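Local coordinates for protein putative S-adenosyl-L-methionine-dependent Methyltransferase (Methanococcus maripaludis, PDB 3DLC) that binds S-adenosylmethionine and is probably a methyltransferase that uses it as methyl donor, on a substrate that is not established, at residues I20-F25 and L83-D88; V189-E192 and S197-I200. All coordinates share one frame; numbering follows the deposited sequence. Where two conformers were deposited one is given.

Overall arrangement
Both contacts belong to one Rossmann-like methyltransferase chain, built around a mixed seven-stranded sheet in the order 3-2-1-4-5-7-6, the arrangement of class I S-adenosylmethionine-dependent enzymes. Contact 1 joins the N-terminal helix 11-22 to helix 76-88, near the cofactor: the side chain of Asn85 is about 9 Å from the bound S-adenosylmethionine. Contact 2 lies in the C-terminal part, where the chain leaves helix 180-193 and folds back on it as edge strand 198-203. Both segments of contact 1 precede those of contact 2 in sequence. Their centres are about 32 Å apart, on opposite sides of the chain's centre. One joins the N-terminal helix to the cofactor-binding half; the other packs a helix on the face of the sheet at its far, C-terminal end.

Contact 1: residues I20-F25 and L83-D88; sequences ISKTLF and LKNIAD
Lys22, in one of its two conformers, stretches its side chain toward helix 76-88 and lays its CE and NZ against the amide of Asn85, joining helix 11-22 to a helix of the Rossmann-like methyltransferase fold. The backbones stay well apart, with the CA atoms of Lys22 and Asn85 10.0 Å from each other, and the gap is spanned by the two side chains coming from opposite directions. In this conformer the lysine chain is fully extended beyond CG (chi3 176°), which carries its ammonium to the amide oxygen. NZ of Lys22 then donates to OD1 of Asn85 at 2.8 Å, with a C=O...N angle of 129° and NZ tilted 20° out of the carbonyl plane.

Asp18, one turn earlier on helix 11-22, completes the arrangement: its OD2 forms a salt bridge with Lys22 NZ, while its OD1 accepts from Asn85 ND2. That nitrogen also donates to Pro54 O, so both ends of the buried amide are bonded and its rotation is fixed. Lys22 NZ is 5.2 Å from Lys84 NZ, a like-charge approach probably eased by Asp18 and Asp88. Within helix 76-88 a salt bridge runs from NZ of Lys84 to OD2 of Asp88 at 2.8 Å, on the syn lone pair of that oxygen.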
# COMPACT_ATOMS: atom_id res chain seq x y z
N ILE A 20 0.68 8.30 -13.92
CA ILE A 20 1.70 8.79 -12.97
C ILE A 20 2.60 7.64 -12.52
O ILE A 20 3.83 7.77 -12.45
CB ILE A 20 1.05 9.53 -11.81
CG1 ILE A 20 0.53 10.89 -12.30
CG2 ILE A 20 2.06 9.72 -10.64
CD1 ILE A 20 1.62 11.92 -12.62
N SER A 21 1.99 6.49 -12.23
CA SER A 21 2.68 5.28 -11.80
C SER A 21 3.76 4.85 -12.82
O SER A 21 4.80 4.30 -12.49
CB SER A 21 1.63 4.17 -11.63
OG SER A 21 2.24 2.93 -11.36
N LYS A 22 3.44 5.04 -14.10
CA LYS A 22 4.29 4.63 -15.24
C LYS A 22 5.33 5.67 -15.62
O LYS A 22 6.22 5.40 -16.43
CB LYS A 22 3.41 4.36 -16.49
CG LYS A 22 2.62 3.03 -16.40
CD LYS A 22 1.64 2.76 -17.53
CE LYS A 22 1.00 1.36 -17.37
NZ LYS A 22 -0.27 1.18 -18.17
N THR A 23 5.18 6.87 -15.06
CA THR A 23 6.05 7.98 -15.42
C THR A 23 6.75 8.55 -14.19
O THR A 23 7.77 8.02 -13.72
CB THR A 23 5.30 9.05 -16.27
OG1 THR A 23 4.20 9.61 -15.55
CG2 THR A 23 4.83 8.48 -17.60
N LEU A 24 6.22 9.61 -13.64
CA LEU A 24 6.86 10.32 -12.55
C LEU A 24 7.16 9.44 -11.34
O LEU A 24 8.23 9.54 -10.75
CB LEU A 24 5.94 11.46 -12.14
CG LEU A 24 6.51 12.37 -11.09
CD1 LEU A 24 7.82 13.00 -11.56
CD2 LEU A 24 5.47 13.41 -10.74
N PHE A 25 6.23 8.56 -10.97
CA PHE A 25 6.44 7.72 -9.80
C PHE A 25 7.18 6.42 -10.09
O PHE A 25 7.57 5.70 -9.18
CB PHE A 25 5.11 7.32 -9.12
CG PHE A 25 4.40 8.38 -8.35
CD1 PHE A 25 4.77 9.71 -8.37
CD2 PHE A 25 3.30 8.03 -7.62
CE1 PHE A 25 4.01 10.65 -7.68
CE2 PHE A 25 2.56 8.98 -6.93
CZ PHE A 25 2.92 10.26 -6.93
N LEU A 83 -4.93 -5.51 -14.19
CA LEU A 83 -4.92 -6.77 -14.92
C LEU A 83 -4.13 -6.64 -16.23
O LEU A 83 -3.32 -7.50 -16.59
CB LEU A 83 -6.35 -7.26 -15.21
CG LEU A 83 -7.14 -7.80 -14.01
CD1 LEU A 83 -8.65 -7.84 -14.24
CD2 LEU A 83 -6.64 -9.19 -13.61
N LYS A 84 -4.37 -5.54 -16.94
CA LYS A 84 -3.67 -5.27 -18.18
C LYS A 84 -2.18 -5.08 -17.88
O LYS A 84 -1.33 -5.61 -18.60
CB LYS A 84 -4.20 -4.03 -18.88
CG LYS A 84 -3.47 -3.71 -20.16
CD LYS A 84 -3.94 -2.43 -20.84
CE LYS A 84 -3.25 -2.23 -22.21
NZ LYS A 84 -1.78 -1.90 -22.12
N ASN A 85 -1.84 -4.31 -16.85
CA ASN A 85 -0.44 -4.07 -16.53
C ASN A 85 0.33 -5.34 -16.17
O ASN A 85 1.47 -5.54 -16.61
CB ASN A 85 -0.30 -3.04 -15.39
CG ASN A 85 -0.68 -1.64 -15.81
OD1 ASN A 85 -0.65 -1.33 -17.02
ND2 ASN A 85 -0.99 -0.78 -14.86
N ILE A 86 -0.30 -6.20 -15.38
CA ILE A 86 0.30 -7.45 -14.95
C ILE A 86 0.53 -8.36 -16.16
O ILE A 86 1.58 -9.00 -16.30
CB ILE A 86 -0.56 -8.08 -13.85
CG1 ILE A 86 -0.46 -7.23 -12.59
CG2 ILE A 86 -0.06 -9.45 -13.52
CD1 ILE A 86 -1.57 -7.45 -11.66
N ALA A 87 -0.46 -8.40 -17.03
CA ALA A 87 -0.36 -9.22 -18.24
C ALA A 87 0.76 -8.69 -19.16
O ALA A 87 1.56 -9.45 -19.73
CB ALA A 87 -1.69 -9.27 -18.98
N ASP A 88 0.79 -7.38 -19.35
CA ASP A 88 1.80 -6.76 -20.21
C ASP A 88 3.19 -7.08 -19.69
O ASP A 88 4.12 -7.22 -20.46
CB ASP A 88 1.64 -5.25 -20.24
CG ASP A 88 0.47 -4.75 -21.06
OD1 ASP A 88 -0.13 -5.51 -21.82
OD2 ASP A 88 0.15 -3.55 -20.95

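Contact 2: residues V189-E192 and S197-I200; sequences VLDE and SYEI
Helix 180-193 and the strand that follows it are linked by a short connection, and they face each other with the CA atoms of Leu190 and Tyr198 8.5 Å apart, a spacing filled by side chains. Tyr198 and Ile200, two residues apart on the strand, both point toward the helix, whereas Glu199 between them points away.

The Tyr198 ring does most of the work. Its CG sits between the backbone N and the carbonyl carbon (chi1 67°), a position that sends the ring across to the helix. Leu190 covers one face in a CH-pi contact, its CD1 lying 3.8 Å from the centroid of the Tyr198 ring and displaced toward the rim. The same methyl meets CD1 of Ile200 at 4.2 Å, so a single leucine branch touches both strand residues. At the ring's edge Tyr198 OH donates to Asp191 OD1 at 2.6 Å, a short bond made on the syn side of the carboxylate, 31° out of its plane. The leucine on one face and the aspartate at the edge help fix the ring's position; Gln187 also touches Tyr198.

Around this contact, Leu190 also packs on Phe131 of helix 127-137 and on Ile209 and Ile211 of strand 206-211, while Ile200 touches Val183 and Gln187 earlier on helix 180-193. The helix thus covers one face of the sheet's antiparallel C-terminal edge, where Glu199 is bonded through its backbone to Ile210.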
# COMPACT_ATOMS: atom_id res chain seq x y z
N VAL A 189 -4.81 4.02 16.94
CA VAL A 189 -5.62 2.95 16.36
C VAL A 189 -5.11 1.57 16.77
O VAL A 189 -5.86 0.70 17.22
CB VAL A 189 -5.64 3.04 14.80
CG1 VAL A 189 -6.31 1.81 14.17
CG2 VAL A 189 -6.32 4.32 14.32
N LEU A 190 -3.80 1.35 16.64
CA LEU A 190 -3.22 0.06 16.96
C LEU A 190 -3.34 -0.20 18.46
O LEU A 190 -3.54 -1.33 18.88
CB LEU A 190 -1.75 -0.00 16.51
CG LEU A 190 -1.53 0.16 14.99
CD1 LEU A 190 -0.08 -0.18 14.69
CD2 LEU A 190 -2.47 -0.71 14.12
N ASP A 191 -3.22 0.85 19.26
CA ASP A 191 -3.29 0.69 20.71
C ASP A 191 -4.71 0.32 21.14
O ASP A 191 -4.88 -0.46 22.08
CB ASP A 191 -2.77 1.93 21.41
CG ASP A 191 -1.27 2.13 21.22
OD1 ASP A 191 -0.56 1.19 20.78
OD2 ASP A 191 -0.81 3.23 21.54
N GLU A 192 -5.72 0.86 20.47
CA GLU A 192 -7.11 0.49 20.81
C GLU A 192 -7.34 -0.99 20.47
O GLU A 192 -8.07 -1.68 21.20
CB GLU A 192 -8.11 1.37 20.08
CG GLU A 192 -9.60 1.03 20.38
CD GLU A 192 -10.25 -0.12 19.56
OE1 GLU A 192 -9.99 -0.26 18.35
OE2 GLU A 192 -11.11 -0.88 20.11
N SER A 197 3.11 -5.73 19.44
CA SER A 197 4.40 -5.41 18.80
C SER A 197 4.21 -4.70 17.48
O SER A 197 3.65 -5.23 16.56
CB SER A 197 5.15 -6.72 18.56
OG SER A 197 6.42 -6.49 18.00
N TYR A 198 4.75 -3.48 17.41
CA TYR A 198 4.78 -2.72 16.15
C TYR A 198 5.83 -1.63 16.21
O TYR A 198 6.30 -1.22 17.27
CB TYR A 198 3.39 -2.12 15.80
CG TYR A 198 2.88 -1.03 16.74
CD1 TYR A 198 3.40 0.24 16.73
CD2 TYR A 198 1.84 -1.27 17.61
CE1 TYR A 198 2.91 1.24 17.58
CE2 TYR A 198 1.36 -0.29 18.47
CZ TYR A 198 1.88 0.97 18.44
OH TYR A 198 1.47 1.97 19.30
N GLU A 199 6.16 -1.15 15.01
CA GLU A 199 6.89 0.07 14.82
C GLU A 199 6.08 0.95 13.85
O GLU A 199 5.50 0.43 12.91
CB GLU A 199 8.24 -0.17 14.10
CG GLU A 199 9.20 -1.09 14.78
CD GLU A 199 10.24 -1.61 13.80
OE1 GLU A 199 9.81 -2.31 12.85
OE2 GLU A 199 11.42 -1.31 13.97
N ILE A 200 6.05 2.24 14.08
CA ILE A 200 5.50 3.20 13.10
C ILE A 200 6.64 4.14 12.85
O ILE A 200 7.14 4.76 13.78
CB ILE A 200 4.25 3.91 13.57
CG1 ILE A 200 3.13 2.91 13.90
CG2 ILE A 200 3.77 4.87 12.50
CD1 ILE A 200 1.87 3.54 14.48